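Long-range contacts in plasmin and fibronectin-binding protein A (Streptococcus pneumoniae, PDB 4MR0), which acts as a fibronectin-dependent surface adhesin and invasin, binding human fibronectin, plasmin, plasminogen and serum albumin: residues Ile128-Gln133 and Leu159-Val164; Lys177-Asn182 and Gly218-Met223; Ser301-Gln306 and Gly350-Thr355; Val379-Phe384 and Val413-Tyr418; Asp548-Ile553 and Val563-Ser568. All coordinates share one frame; numbering follows the deposited sequence.

Contact 1. Residues Ile128-Gln133 and Leu159-Val164; sequences IHDDRQ and LVKEIV. With MN (manganese (II) ion), chain F.
D130 and R132 both hold CG anti to the backbone N (chi1 177° and -176°), and from there each meets the segment L159-V164. OD1 of D130 is gripped twice: K161 N donates to it at 3.0 Å, while R132 N, closing an Asx turn, reaches the same oxygen at 3.3 Å from the opposite face of the carboxylate. D131 N donates to L159 O (2.8 Å). The R132 chain packs its CB on V160 CB and its CG on V164 CG2, then bends at chi3 after CD has met E162 CB at 3.2 Å. Beyond the bend, a water accepts from R132 NH1 and donates to I163 O. E162 runs beside R132 in the same direction, the guanidinium and carboxylate planes 87° apart; its OE1 takes the I163 N-H on its anti lone pair, and OE2 binds manganese at 2.2 Å, in a site completed by H189, the carbonyl of T200 and three waters. D131 is held by the backbone N atoms of V124 and G125. The contact thus joins the start of helix 132-143, whose I135 packs on V160 and V164, to the end of strand 156-160, which pairs with strand 178-182.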
# COMPACT_ATOMS: atom_id res chain seq x y z
N ILE A 128 8.75 23.43 -20.17
CA ILE A 128 9.81 24.40 -19.89
C ILE A 128 9.23 25.57 -19.10
O ILE A 128 9.76 25.98 -18.08
CB ILE A 128 10.45 24.91 -21.20
CG1 ILE A 128 11.06 23.73 -21.96
CG2 ILE A 128 11.51 25.96 -20.90
CD1 ILE A 128 11.51 24.05 -23.37
N HIS A 129 8.12 26.11 -19.59
CA HIS A 129 7.44 27.22 -18.93
C HIS A 129 6.77 26.67 -17.67
O HIS A 129 6.23 25.57 -17.68
CB HIS A 129 6.37 27.80 -19.86
CG HIS A 129 5.51 28.85 -19.21
ND1 HIS A 129 5.93 30.16 -19.05
CD2 HIS A 129 4.27 28.78 -18.68
CE1 HIS A 129 4.97 30.85 -18.45
NE2 HIS A 129 3.96 30.04 -18.21
N ASP A 130 6.82 27.44 -16.58
CA ASP A 130 6.19 26.99 -15.34
C ASP A 130 4.69 27.23 -15.46
O ASP A 130 4.22 28.36 -15.39
CB ASP A 130 6.77 27.76 -14.15
CG ASP A 130 6.11 27.38 -12.83
OD1 ASP A 130 5.53 26.28 -12.75
OD2 ASP A 130 6.17 28.19 -11.88
N ASP A 131 3.93 26.15 -15.64
CA ASP A 131 2.48 26.25 -15.79
C ASP A 131 1.67 26.19 -14.51
O ASP A 131 0.44 26.14 -14.56
CB ASP A 131 1.97 25.17 -16.74
CG ASP A 131 2.33 25.43 -18.18
OD1 ASP A 131 2.81 26.54 -18.48
OD2 ASP A 131 2.13 24.53 -19.02
N ARG A 132 2.33 26.18 -13.36
CA ARG A 132 1.61 26.10 -12.09
C ARG A 132 0.54 27.17 -11.91
O ARG A 132 -0.63 26.86 -11.67
CB ARG A 132 2.57 26.17 -10.90
CG ARG A 132 1.85 25.98 -9.56
CD ARG A 132 2.65 26.56 -8.41
NE ARG A 132 2.87 28.00 -8.55
CZ ARG A 132 1.91 28.92 -8.42
NH1 ARG A 132 0.67 28.56 -8.13
NH2 ARG A 132 2.21 30.21 -8.59
N GLN A 133 0.92 28.44 -12.02
CA GLN A 133 -0.06 29.51 -11.82
C GLN A 133 -1.26 29.41 -12.76
O GLN A 133 -2.39 29.69 -12.35
CB GLN A 133 0.60 30.89 -11.98
CG GLN A 133 -0.28 32.03 -11.48
CD GLN A 133 -0.64 31.90 -10.01
OE1 GLN A 133 -1.81 31.71 -9.65
NE2 GLN A 133 0.36 31.99 -9.15
N LEU A 159 4.91 21.60 -16.74
CA LEU A 159 5.88 21.71 -15.66
C LEU A 159 5.32 22.57 -14.53
O LEU A 159 4.68 23.60 -14.80
CB LEU A 159 7.17 22.36 -16.18
CG LEU A 159 8.20 22.79 -15.14
CD1 LEU A 159 8.86 21.56 -14.53
CD2 LEU A 159 9.25 23.70 -15.78
N VAL A 160 5.53 22.15 -13.29
CA VAL A 160 5.09 22.95 -12.14
C VAL A 160 6.28 23.09 -11.19
O VAL A 160 6.95 22.12 -10.87
CB VAL A 160 3.89 22.33 -11.38
CG1 VAL A 160 2.66 22.32 -12.28
CG2 VAL A 160 4.22 20.93 -10.87
N LYS A 161 6.54 24.32 -10.76
CA LYS A 161 7.67 24.56 -9.86
C LYS A 161 7.26 24.72 -8.40
O LYS A 161 8.10 24.99 -7.54
CB LYS A 161 8.47 25.77 -10.33
CG LYS A 161 9.19 25.53 -11.65
CD LYS A 161 10.34 26.52 -11.82
CE LYS A 161 11.05 26.33 -13.14
NZ LYS A 161 12.26 27.21 -13.20
N GLU A 162 5.96 24.57 -8.14
CA GLU A 162 5.42 24.64 -6.79
C GLU A 162 4.16 23.79 -6.76
O GLU A 162 3.66 23.34 -7.80
CB GLU A 162 5.10 26.08 -6.38
CG GLU A 162 6.00 26.65 -5.26
CD GLU A 162 5.70 26.09 -3.87
OE1 GLU A 162 4.79 25.23 -3.72
OE2 GLU A 162 6.36 26.52 -2.90
N ILE A 163 3.65 23.56 -5.55
CA ILE A 163 2.48 22.74 -5.31
C ILE A 163 1.19 23.34 -5.85
O ILE A 163 0.95 24.54 -5.74
CB ILE A 163 2.29 22.50 -3.78
CG1 ILE A 163 3.57 21.89 -3.19
CG2 ILE A 163 1.09 21.60 -3.52
CD1 ILE A 163 3.58 21.87 -1.67
N VAL A 164 0.36 22.48 -6.44
CA VAL A 164 -0.94 22.85 -6.97
C VAL A 164 -1.96 22.42 -5.92
O VAL A 164 -1.86 21.32 -5.37
CB VAL A 164 -1.24 22.11 -8.30
CG1 VAL A 164 -2.65 22.42 -8.77
CG2 VAL A 164 -0.21 22.51 -9.36
MN MN F . 6.22 26.36 -0.72
O HOH W 1 -0.67 26.67 -6.71
O HOH W 2 4.05 25.48 -1.17
O HOH W 3 8.31 27.48 -0.56
O HOH W 4 5.10 28.33 -0.89

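Contact 2. Residues Lys177-Asn182 and Gly218-Met223; sequences KATILN and GGTIDM
Strands 178-182 and 220-222 run parallel in register, their axes 4.6 Å apart and inclined at 20°, with T179, I180 and L181 paired to T220, I221 and D222. Four backbone bonds alternate between them, from T220 N to A178 O, I180 N to T220 O, D222 N to I180 O and N182 N to D222 O. T179 and T220 lie side by side and point the same way; both hold OG1 anti to the carbonyl carbon (chi1 -66° and -63°). The two hydroxyl oxygens are 4.2 Å apart, and one water bridges them by accepting from T179 OG1 (3.1 Å) and T220 OG1 (2.8 Å) while donating to A178 O. Farther along this face the L181 methyl CD1 rests against the D222 carboxylate, 3.9 Å from OD2, whereas D222 OD1 accepts from N224 N. The other face carries I180 and I221, aliphatic and buried, with Y216 touching both. At the end of the pairing N182 ND2 donates to M223 O at 3.1 Å, arriving from above the carbonyl plane; S191 OG is also bonded to ND2, and I184 N donates to OD1, so that the buried amide is fixed at both ends. Threonine beside threonine and isoleucine beside isoleucine, in register on parallel strands with the aliphatic pair buried, are characteristic of the right-handed parallel beta-helix of pectate lyase-like proteins.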
# COMPACT_ATOMS: atom_id res chain seq x y z
N LYS A 177 -2.25 12.01 -23.66
CA LYS A 177 -0.88 12.45 -23.89
C LYS A 177 -0.52 13.71 -23.10
O LYS A 177 0.42 14.43 -23.45
CB LYS A 177 -0.63 12.67 -25.38
CG LYS A 177 -0.81 11.39 -26.20
CD LYS A 177 0.15 11.33 -27.38
CE LYS A 177 -0.25 12.29 -28.50
NZ LYS A 177 -1.46 11.81 -29.21
N ALA A 178 -1.28 13.97 -22.04
CA ALA A 178 -1.01 15.11 -21.17
C ALA A 178 -0.18 14.57 -20.00
O ALA A 178 -0.55 13.56 -19.38
CB ALA A 178 -2.31 15.71 -20.66
N THR A 179 0.95 15.21 -19.74
CA THR A 179 1.83 14.81 -18.65
C THR A 179 2.11 15.98 -17.71
O THR A 179 2.48 17.07 -18.15
CB THR A 179 3.20 14.30 -19.18
OG1 THR A 179 3.01 13.09 -19.92
CG2 THR A 179 4.15 14.04 -18.02
N ILE A 180 1.92 15.76 -16.41
CA ILE A 180 2.20 16.80 -15.44
C ILE A 180 3.62 16.51 -14.96
O ILE A 180 3.89 15.44 -14.41
CB ILE A 180 1.17 16.77 -14.30
CG1 ILE A 180 -0.18 17.22 -14.85
CG2 ILE A 180 1.61 17.67 -13.15
CD1 ILE A 180 -1.29 17.27 -13.85
N LEU A 181 4.53 17.45 -15.19
CA LEU A 181 5.93 17.26 -14.80
C LEU A 181 6.30 17.92 -13.48
O LEU A 181 6.20 19.14 -13.32
CB LEU A 181 6.85 17.79 -15.91
CG LEU A 181 8.36 17.69 -15.67
CD1 LEU A 181 8.78 16.23 -15.49
CD2 LEU A 181 9.10 18.32 -16.86
N ASN A 182 6.74 17.11 -12.52
CA ASN A 182 7.11 17.65 -11.22
C ASN A 182 8.44 18.40 -11.24
O ASN A 182 9.51 17.80 -11.37
CB ASN A 182 7.18 16.54 -10.18
CG ASN A 182 7.61 17.05 -8.82
OD1 ASN A 182 7.44 18.23 -8.52
ND2 ASN A 182 8.15 16.16 -7.99
N GLY A 218 -7.10 10.62 -16.01
CA GLY A 218 -6.29 10.66 -17.21
C GLY A 218 -4.87 11.19 -17.14
O GLY A 218 -4.44 11.78 -16.14
N GLY A 219 -4.13 10.96 -18.22
CA GLY A 219 -2.77 11.43 -18.32
C GLY A 219 -1.72 10.72 -17.49
O GLY A 219 -1.90 9.60 -16.99
N THR A 220 -0.60 11.41 -17.34
CA THR A 220 0.54 10.90 -16.59
C THR A 220 1.00 11.98 -15.63
O THR A 220 0.82 13.17 -15.89
CB THR A 220 1.71 10.59 -17.55
OG1 THR A 220 1.33 9.55 -18.47
CG2 THR A 220 2.95 10.16 -16.78
N ILE A 221 1.57 11.55 -14.51
CA ILE A 221 2.14 12.48 -13.55
C ILE A 221 3.56 11.96 -13.39
O ILE A 221 3.76 10.87 -12.86
CB ILE A 221 1.44 12.45 -12.17
CG1 ILE A 221 0.00 12.95 -12.30
CG2 ILE A 221 2.20 13.32 -11.18
CD1 ILE A 221 -0.79 12.94 -10.98
N ASP A 222 4.52 12.71 -13.91
CA ASP A 222 5.93 12.32 -13.82
C ASP A 222 6.44 12.91 -12.51
O ASP A 222 6.71 14.11 -12.42
CB ASP A 222 6.71 12.92 -14.99
CG ASP A 222 8.13 12.39 -15.09
OD1 ASP A 222 8.67 11.95 -14.06
OD2 ASP A 222 8.70 12.43 -16.20
N MET A 223 6.58 12.08 -11.50
CA MET A 223 7.04 12.58 -10.22
C MET A 223 8.52 12.97 -10.30
O MET A 223 9.10 13.48 -9.33
CB MET A 223 6.76 11.53 -9.15
CG MET A 223 5.25 11.27 -9.00
SD MET A 223 4.78 9.98 -7.79
CE MET A 223 5.02 8.46 -8.93
O HOH W 5 0.66 11.19 -20.65

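Contact 3. Residues Ser301-Gln306 and Gly350-Thr355; sequences SKESIQ and GTHYQT. With MN (manganese (II) ion), chain G.
The imidazole of H352 is held on its edge and on one face by the segment S301-Q306. ND1 donates to E303 OE2 at 2.7 Å in a nearly straight bond (168°) that uses the syn lone pair, and the carboxylate lies almost coplanar with the ring, the planes 14° apart. This bond fixes the rotation of the imidazole. S301 CB sits over the centre of one ring face in a CH-pi contact, 3.8 Å from the centroid, while S301 O approaches H352 CE1 at 3.1 Å. The E303 chain bends at chi2 (91°), and its CG lies against the backbone of G350. Further out, the Q306 side chain extends past T351 OG1 and crosses H352 at about a right angle, NE2 lying 3.3 Å from CE1 of the ring. Its other amide atom, OE1, binds manganese at 2.2 Å, so the oxygen of the amide faces the metal while its nitrogen lies by the histidine; Q271, E308 and the carbonyl of G314 also bind this ion. The backbones are tied by G350 N donating to I305 O (3.1 Å), next to the parallel pairing of Q306 with G350. S301 OG is bonded to Q298 O, and H352 also touches Y416. Q306 thus joins a manganese site to a neighbouring His-carboxylate pair, set where the chain turns a corner between faces of the parallel beta-helix.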
# COMPACT_ATOMS: atom_id res chain seq x y z
N SER A 301 9.36 2.09 4.74
CA SER A 301 8.34 3.00 5.23
C SER A 301 7.81 3.86 4.08
O SER A 301 7.09 4.83 4.30
CB SER A 301 8.91 3.91 6.31
OG SER A 301 9.84 4.82 5.76
N LYS A 302 8.17 3.50 2.85
CA LYS A 302 7.73 4.27 1.69
C LYS A 302 6.74 3.56 0.78
O LYS A 302 7.11 3.08 -0.29
CB LYS A 302 8.95 4.73 0.88
CG LYS A 302 9.80 5.77 1.60
CD LYS A 302 8.94 6.93 2.10
CE LYS A 302 9.78 8.07 2.63
NZ LYS A 302 10.75 7.62 3.67
N GLU A 303 5.48 3.52 1.20
CA GLU A 303 4.42 2.89 0.42
C GLU A 303 4.02 3.82 -0.72
O GLU A 303 3.94 5.03 -0.53
CB GLU A 303 3.19 2.63 1.31
CG GLU A 303 3.46 1.81 2.57
CD GLU A 303 3.82 2.66 3.78
OE1 GLU A 303 3.99 3.89 3.63
OE2 GLU A 303 3.92 2.10 4.89
N SER A 304 3.77 3.26 -1.91
CA SER A 304 3.37 4.09 -3.04
C SER A 304 2.00 4.73 -2.79
O SER A 304 1.71 5.84 -3.25
CB SER A 304 3.37 3.27 -4.32
OG SER A 304 4.70 2.87 -4.61
N ILE A 305 1.14 4.00 -2.09
CA ILE A 305 -0.16 4.52 -1.70
C ILE A 305 -0.28 4.26 -0.21
O ILE A 305 -0.46 3.12 0.22
CB ILE A 305 -1.33 3.82 -2.42
CG1 ILE A 305 -1.25 4.07 -3.93
CG2 ILE A 305 -2.66 4.37 -1.88
CD1 ILE A 305 -2.36 3.38 -4.72
N GLN A 306 -0.16 5.32 0.58
CA GLN A 306 -0.26 5.20 2.02
C GLN A 306 -1.65 5.65 2.44
O GLN A 306 -2.16 6.67 1.98
CB GLN A 306 0.81 6.08 2.69
CG GLN A 306 0.78 6.06 4.21
CD GLN A 306 1.86 6.94 4.82
OE1 GLN A 306 2.14 8.02 4.31
NE2 GLN A 306 2.46 6.47 5.90
N GLY A 350 -0.38 0.58 1.92
CA GLY A 350 -0.37 0.30 3.35
C GLY A 350 0.01 1.48 4.21
O GLY A 350 -0.19 2.63 3.84
N THR A 351 0.52 1.17 5.40
CA THR A 351 0.98 2.20 6.32
C THR A 351 1.84 1.51 7.37
O THR A 351 1.82 0.28 7.49
CB THR A 351 -0.18 2.99 6.96
OG1 THR A 351 0.34 4.18 7.55
CG2 THR A 351 -0.90 2.16 8.01
N HIS A 352 2.58 2.30 8.13
CA HIS A 352 3.50 1.73 9.11
C HIS A 352 3.50 2.47 10.45
O HIS A 352 4.50 2.43 11.16
CB HIS A 352 4.90 1.84 8.54
CG HIS A 352 5.24 3.23 8.10
ND1 HIS A 352 4.89 3.73 6.87
CD2 HIS A 352 5.83 4.25 8.77
CE1 HIS A 352 5.24 5.00 6.79
NE2 HIS A 352 5.81 5.35 7.93
N TYR A 353 2.40 3.12 10.79
CA TYR A 353 2.38 3.88 12.03
C TYR A 353 1.00 3.99 12.67
O TYR A 353 -0.01 4.12 11.98
CB TYR A 353 2.92 5.28 11.73
CG TYR A 353 2.89 6.27 12.87
CD1 TYR A 353 3.78 6.16 13.94
CD2 TYR A 353 1.99 7.33 12.87
CE1 TYR A 353 3.78 7.11 14.97
CE2 TYR A 353 1.98 8.28 13.90
CZ TYR A 353 2.88 8.16 14.95
OH TYR A 353 2.88 9.09 15.96
N GLN A 354 0.98 3.92 14.00
CA GLN A 354 -0.25 4.05 14.77
C GLN A 354 0.12 4.29 16.23
O GLN A 354 1.19 3.90 16.67
CB GLN A 354 -1.12 2.78 14.65
CG GLN A 354 -0.58 1.55 15.38
CD GLN A 354 -1.58 0.40 15.40
OE1 GLN A 354 -1.30 -0.69 14.88
NE2 GLN A 354 -2.74 0.63 16.00
N THR A 355 -0.77 4.96 16.96
CA THR A 355 -0.55 5.23 18.38
C THR A 355 -1.91 5.18 19.07
O THR A 355 -2.94 5.07 18.41
CB THR A 355 0.04 6.64 18.63
OG1 THR A 355 -0.97 7.61 18.33
CG2 THR A 355 1.25 6.89 17.75
MN MN G . 2.04 10.00 5.36

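Contact 4. Residues Val379-Phe384 and Val413-Tyr418; sequences VRFTGF and VNAYSY
R380 lays its guanidinium flat on the ring of Y416, the planes 14° apart and the centres 4.0 Å from each other, a cation-pi stack in which Y416 CE1 lies over the middle of the guanidinium. The arginine gets there with CG anti to the backbone N (chi1 172°) and the chain extended on to NE, running beside N414 in the same direction before the flat head meets the tyrosine. N414 ND2 lies at the edge of the guanidinium, near its plane; the OD1 of that asparagine accepts from R449 NH1. Y416 has CG between its own backbone N and carbonyl carbon (chi1 75°), and its ring is sandwiched: opposite R380, T382 CB makes a CH-pi contact 4.1 Å from the centroid. T382 OG1 takes a weak bond from Y418 N (2.8 Å) and is also hydrogen-bonded to Q354. On the inward side the F381 ring turns a face toward A415, its CZ 3.6 Å from A415 CB, and packs with V387 and V431. The backbones pair in parallel, joined by N414 N to V379 O (2.8 Å), F381 N to N414 O (3.2 Å) and Y416 N to F381 O, while a water donates to Y416 O and accepts from G383 N. The buried guanidinium of R380 is therefore met by the pi face of Y416, which probably offsets part of its charge and holds the group flat, while R449, engaged by N414 OD1, probably makes the local field more positive.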
# COMPACT_ATOMS: atom_id res chain seq x y z
N VAL A 379 0.97 -5.41 -0.16
CA VAL A 379 0.13 -4.79 0.87
C VAL A 379 0.73 -5.04 2.25
O VAL A 379 0.91 -6.19 2.65
CB VAL A 379 -1.30 -5.38 0.83
CG1 VAL A 379 -2.17 -4.76 1.91
CG2 VAL A 379 -1.92 -5.14 -0.55
N ARG A 380 1.03 -3.97 2.98
CA ARG A 380 1.59 -4.10 4.32
C ARG A 380 1.03 -2.99 5.19
O ARG A 380 1.09 -1.81 4.82
CB ARG A 380 3.12 -4.02 4.28
CG ARG A 380 3.77 -3.95 5.66
CD ARG A 380 5.28 -4.11 5.55
NE ARG A 380 5.96 -4.00 6.85
CZ ARG A 380 6.33 -2.86 7.41
NH1 ARG A 380 6.10 -1.70 6.81
NH2 ARG A 380 6.96 -2.88 8.58
N PHE A 381 0.50 -3.35 6.36
CA PHE A 381 -0.09 -2.34 7.22
C PHE A 381 -0.24 -2.76 8.68
O PHE A 381 -0.26 -3.95 9.00
CB PHE A 381 -1.49 -1.99 6.70
CG PHE A 381 -2.43 -3.17 6.65
CD1 PHE A 381 -2.43 -4.03 5.55
CD2 PHE A 381 -3.29 -3.44 7.71
CE1 PHE A 381 -3.27 -5.16 5.53
CE2 PHE A 381 -4.13 -4.57 7.70
CZ PHE A 381 -4.11 -5.43 6.60
N THR A 382 -0.34 -1.76 9.55
CA THR A 382 -0.58 -1.96 10.97
C THR A 382 -1.61 -0.89 11.33
O THR A 382 -1.51 0.24 10.86
CB THR A 382 0.69 -1.76 11.85
OG1 THR A 382 0.35 -1.95 13.23
CG2 THR A 382 1.27 -0.36 11.68
N GLY A 383 -2.60 -1.24 12.14
CA GLY A 383 -3.60 -0.26 12.52
C GLY A 383 -4.77 -0.05 11.56
O GLY A 383 -5.23 1.08 11.41
N PHE A 384 -5.23 -1.11 10.91
CA PHE A 384 -6.39 -1.01 10.01
C PHE A 384 -7.52 -1.85 10.62
O PHE A 384 -7.26 -2.82 11.32
CB PHE A 384 -6.10 -1.58 8.62
CG PHE A 384 -5.36 -0.64 7.69
CD1 PHE A 384 -4.93 0.61 8.12
CD2 PHE A 384 -5.08 -1.04 6.38
CE1 PHE A 384 -4.22 1.46 7.26
CE2 PHE A 384 -4.37 -0.20 5.51
CZ PHE A 384 -3.94 1.05 5.96
N VAL A 413 1.70 -10.06 1.29
CA VAL A 413 0.62 -9.49 2.07
C VAL A 413 1.17 -9.60 3.48
O VAL A 413 1.53 -10.69 3.92
CB VAL A 413 -0.70 -10.29 1.96
CG1 VAL A 413 -1.69 -9.75 2.98
CG2 VAL A 413 -1.28 -10.14 0.57
N ASN A 414 1.27 -8.48 4.17
CA ASN A 414 1.84 -8.49 5.51
C ASN A 414 1.09 -7.57 6.47
O ASN A 414 1.37 -6.38 6.53
CB ASN A 414 3.32 -8.07 5.42
CG ASN A 414 4.06 -8.21 6.74
OD1 ASN A 414 3.48 -8.58 7.76
ND2 ASN A 414 5.36 -7.90 6.72
N ALA A 415 0.12 -8.13 7.19
CA ALA A 415 -0.65 -7.36 8.16
C ALA A 415 0.06 -7.61 9.48
O ALA A 415 -0.11 -8.66 10.09
CB ALA A 415 -2.09 -7.86 8.25
N TYR A 416 0.86 -6.63 9.91
CA TYR A 416 1.64 -6.78 11.13
C TYR A 416 1.23 -5.82 12.24
O TYR A 416 0.30 -5.03 12.08
CB TYR A 416 3.12 -6.60 10.81
CG TYR A 416 3.53 -5.16 10.57
CD1 TYR A 416 3.17 -4.48 9.41
CD2 TYR A 416 4.27 -4.46 11.53
CE1 TYR A 416 3.53 -3.14 9.20
CE2 TYR A 416 4.64 -3.13 11.34
CZ TYR A 416 4.26 -2.48 10.18
OH TYR A 416 4.65 -1.17 10.00
N SER A 417 1.93 -5.89 13.36
CA SER A 417 1.65 -5.04 14.51
C SER A 417 2.78 -4.05 14.76
O SER A 417 3.95 -4.41 14.75
CB SER A 417 1.44 -5.91 15.75
OG SER A 417 0.33 -6.79 15.58
N TYR A 418 2.41 -2.79 14.98
CA TYR A 418 3.37 -1.72 15.24
C TYR A 418 4.21 -2.05 16.47
O TYR A 418 3.66 -2.46 17.50
CB TYR A 418 2.64 -0.40 15.47
CG TYR A 418 3.55 0.81 15.54
CD1 TYR A 418 4.26 1.24 14.42
CD2 TYR A 418 3.71 1.52 16.74
CE1 TYR A 418 5.12 2.34 14.48
CE2 TYR A 418 4.57 2.62 16.81
CZ TYR A 418 5.27 3.03 15.68
OH TYR A 418 6.13 4.10 15.73
O HOH W 6 -1.80 -3.86 13.80

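Contact 5. Residues Asp548-Ile553 and Val563-Ser568; sequences DGNFNI and VTNNLS
N565 ND2 is shared by two side-chain carbonyls across the base of the beta hairpin formed by strands 551-556 and 559-564. It donates to N550 OD1 at 3.0 Å, nearly straight at 170°, and more weakly to N552 OD1, also at 3.0 Å. N550 OD1 lies in the amide plane of N565, but the donor stands above the N550 carbonyl plane, the two amides being 86° apart. N565 places CG between its backbone N and carbonyl carbon (chi1 78°), and its side chain crosses those of N550 and N552 at about right angles. Each of these two also bonds to strand 515-523: N550 ND2 donates to N520 O, and N519 N donates to N552 OD1. N550 and N552, themselves held together by N565, thus link the end of the hairpin to that strand. The hairpin itself is closed at N552 and V563, an antiparallel hydrogen-bonded pair, by N552 N to V563 O (2.7 Å) and V563 N to N552 O (2.8 Å). F551, its CB against V563 O, sends its ring away from the second strand to pack on I530. Past the pairing, the chain makes an inverse gamma turn centred on N566, which brings L567 back to N550. There L567 O receives a weak bond from N550 ND2 at 3.0 Å and lies 3.2 Å from N550 CB.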
# COMPACT_ATOMS: atom_id res chain seq x y z
N ASP A 548 0.48 -34.34 10.39
CA ASP A 548 1.16 -34.39 9.10
C ASP A 548 0.12 -34.58 7.99
O ASP A 548 -0.98 -35.08 8.24
CB ASP A 548 2.16 -35.53 9.07
N GLY A 549 0.48 -34.18 6.77
CA GLY A 549 -0.43 -34.30 5.65
C GLY A 549 -1.51 -33.25 5.73
O GLY A 549 -1.41 -32.30 6.51
N ASN A 550 -2.56 -33.40 4.93
CA ASN A 550 -3.65 -32.46 4.91
C ASN A 550 -4.70 -32.86 5.95
O ASN A 550 -5.05 -34.04 6.08
CB ASN A 550 -4.30 -32.43 3.53
CG ASN A 550 -5.15 -31.20 3.29
OD1 ASN A 550 -5.59 -30.54 4.24
ND2 ASN A 550 -5.38 -30.88 2.02
N PHE A 551 -5.17 -31.88 6.71
CA PHE A 551 -6.19 -32.13 7.72
C PHE A 551 -6.88 -30.83 8.07
O PHE A 551 -6.50 -29.77 7.58
CB PHE A 551 -5.59 -32.74 9.00
CG PHE A 551 -4.51 -31.91 9.63
CD1 PHE A 551 -3.20 -31.96 9.16
CD2 PHE A 551 -4.80 -31.08 10.72
CE1 PHE A 551 -2.20 -31.20 9.76
CE2 PHE A 551 -3.80 -30.32 11.33
CZ PHE A 551 -2.50 -30.38 10.85
N ASN A 552 -7.91 -30.91 8.90
CA ASN A 552 -8.64 -29.72 9.29
C ASN A 552 -8.53 -29.50 10.79
O ASN A 552 -8.23 -30.41 11.55
CB ASN A 552 -10.12 -29.83 8.90
CG ASN A 552 -10.31 -29.95 7.40
OD1 ASN A 552 -9.54 -29.39 6.61
ND2 ASN A 552 -11.36 -30.65 6.99
N ILE A 553 -8.76 -28.26 11.19
CA ILE A 553 -8.72 -27.89 12.59
C ILE A 553 -10.03 -27.18 12.87
O ILE A 553 -10.48 -26.36 12.07
CB ILE A 553 -7.58 -26.91 12.90
CG1 ILE A 553 -6.24 -27.55 12.53
CG2 ILE A 553 -7.62 -26.52 14.37
CD1 ILE A 553 -5.06 -26.60 12.64
N VAL A 563 -9.14 -32.89 12.43
CA VAL A 563 -10.14 -33.71 11.77
C VAL A 563 -9.63 -34.10 10.39
O VAL A 563 -9.02 -33.28 9.69
CB VAL A 563 -11.47 -32.95 11.63
CG1 VAL A 563 -12.51 -33.84 10.96
CG2 VAL A 563 -11.96 -32.50 13.00
N THR A 564 -9.87 -35.34 10.00
CA THR A 564 -9.42 -35.84 8.71
C THR A 564 -10.25 -35.34 7.54
O THR A 564 -11.47 -35.19 7.63
CB THR A 564 -9.43 -37.39 8.68
OG1 THR A 564 -8.26 -37.89 9.34
CG2 THR A 564 -9.46 -37.91 7.25
N ASN A 565 -9.56 -35.05 6.44
CA ASN A 565 -10.18 -34.62 5.19
C ASN A 565 -9.34 -35.34 4.14
O ASN A 565 -8.11 -35.30 4.20
CB ASN A 565 -10.11 -33.08 5.02
CG ASN A 565 -8.74 -32.60 4.55
OD1 ASN A 565 -8.26 -32.98 3.49
ND2 ASN A 565 -8.12 -31.73 5.34
N ASN A 566 -9.99 -36.02 3.20
CA ASN A 566 -9.22 -36.75 2.20
C ASN A 566 -8.96 -35.98 0.91
O ASN A 566 -9.55 -36.25 -0.14
CB ASN A 566 -9.88 -38.10 1.90
CG ASN A 566 -9.60 -39.13 2.98
OD1 ASN A 566 -10.33 -39.23 3.96
ND2 ASN A 566 -8.52 -39.89 2.81
N LEU A 567 -8.06 -35.01 1.03
CA LEU A 567 -7.65 -34.16 -0.08
C LEU A 567 -6.13 -34.20 -0.05
O LEU A 567 -5.50 -33.58 0.81
CB LEU A 567 -8.13 -32.72 0.13
CG LEU A 567 -9.61 -32.34 -0.01
CD1 LEU A 567 -10.50 -33.30 0.76
CD2 LEU A 567 -9.79 -30.92 0.49
N SER A 568 -5.52 -34.93 -0.98
CA SER A 568 -4.06 -35.03 -1.01
C SER A 568 -3.47 -34.87 -2.40
O SER A 568 -4.16 -34.97 -3.41
CB SER A 568 -3.61 -36.36 -0.41
OG SER A 568 -4.06 -37.46 -1.19

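In the fold
The five contacts follow one another along the chain, each closing before the next opens, and they sample an elongated parallel beta-helix of pectate lyase-like type. Contacts 1 and 2, centres 12 Å apart, share a sheet through neighbouring strands 156-160 and 178-182, with V160 N probably bonded to L181 O. Contacts 3 and 4 lie closer still, at about 9 Å between centres, and touch through Q354 with T382 and T351 with R380. Contact 5, the hairpin of strands 551-556 and 559-564, lies about 62 Å from contact 1 between centres, on the opposite side of the chain's centre. The helix start and the hairpin thus lie toward opposite ends of the elongated domain in this cell-wall-attached adhesin.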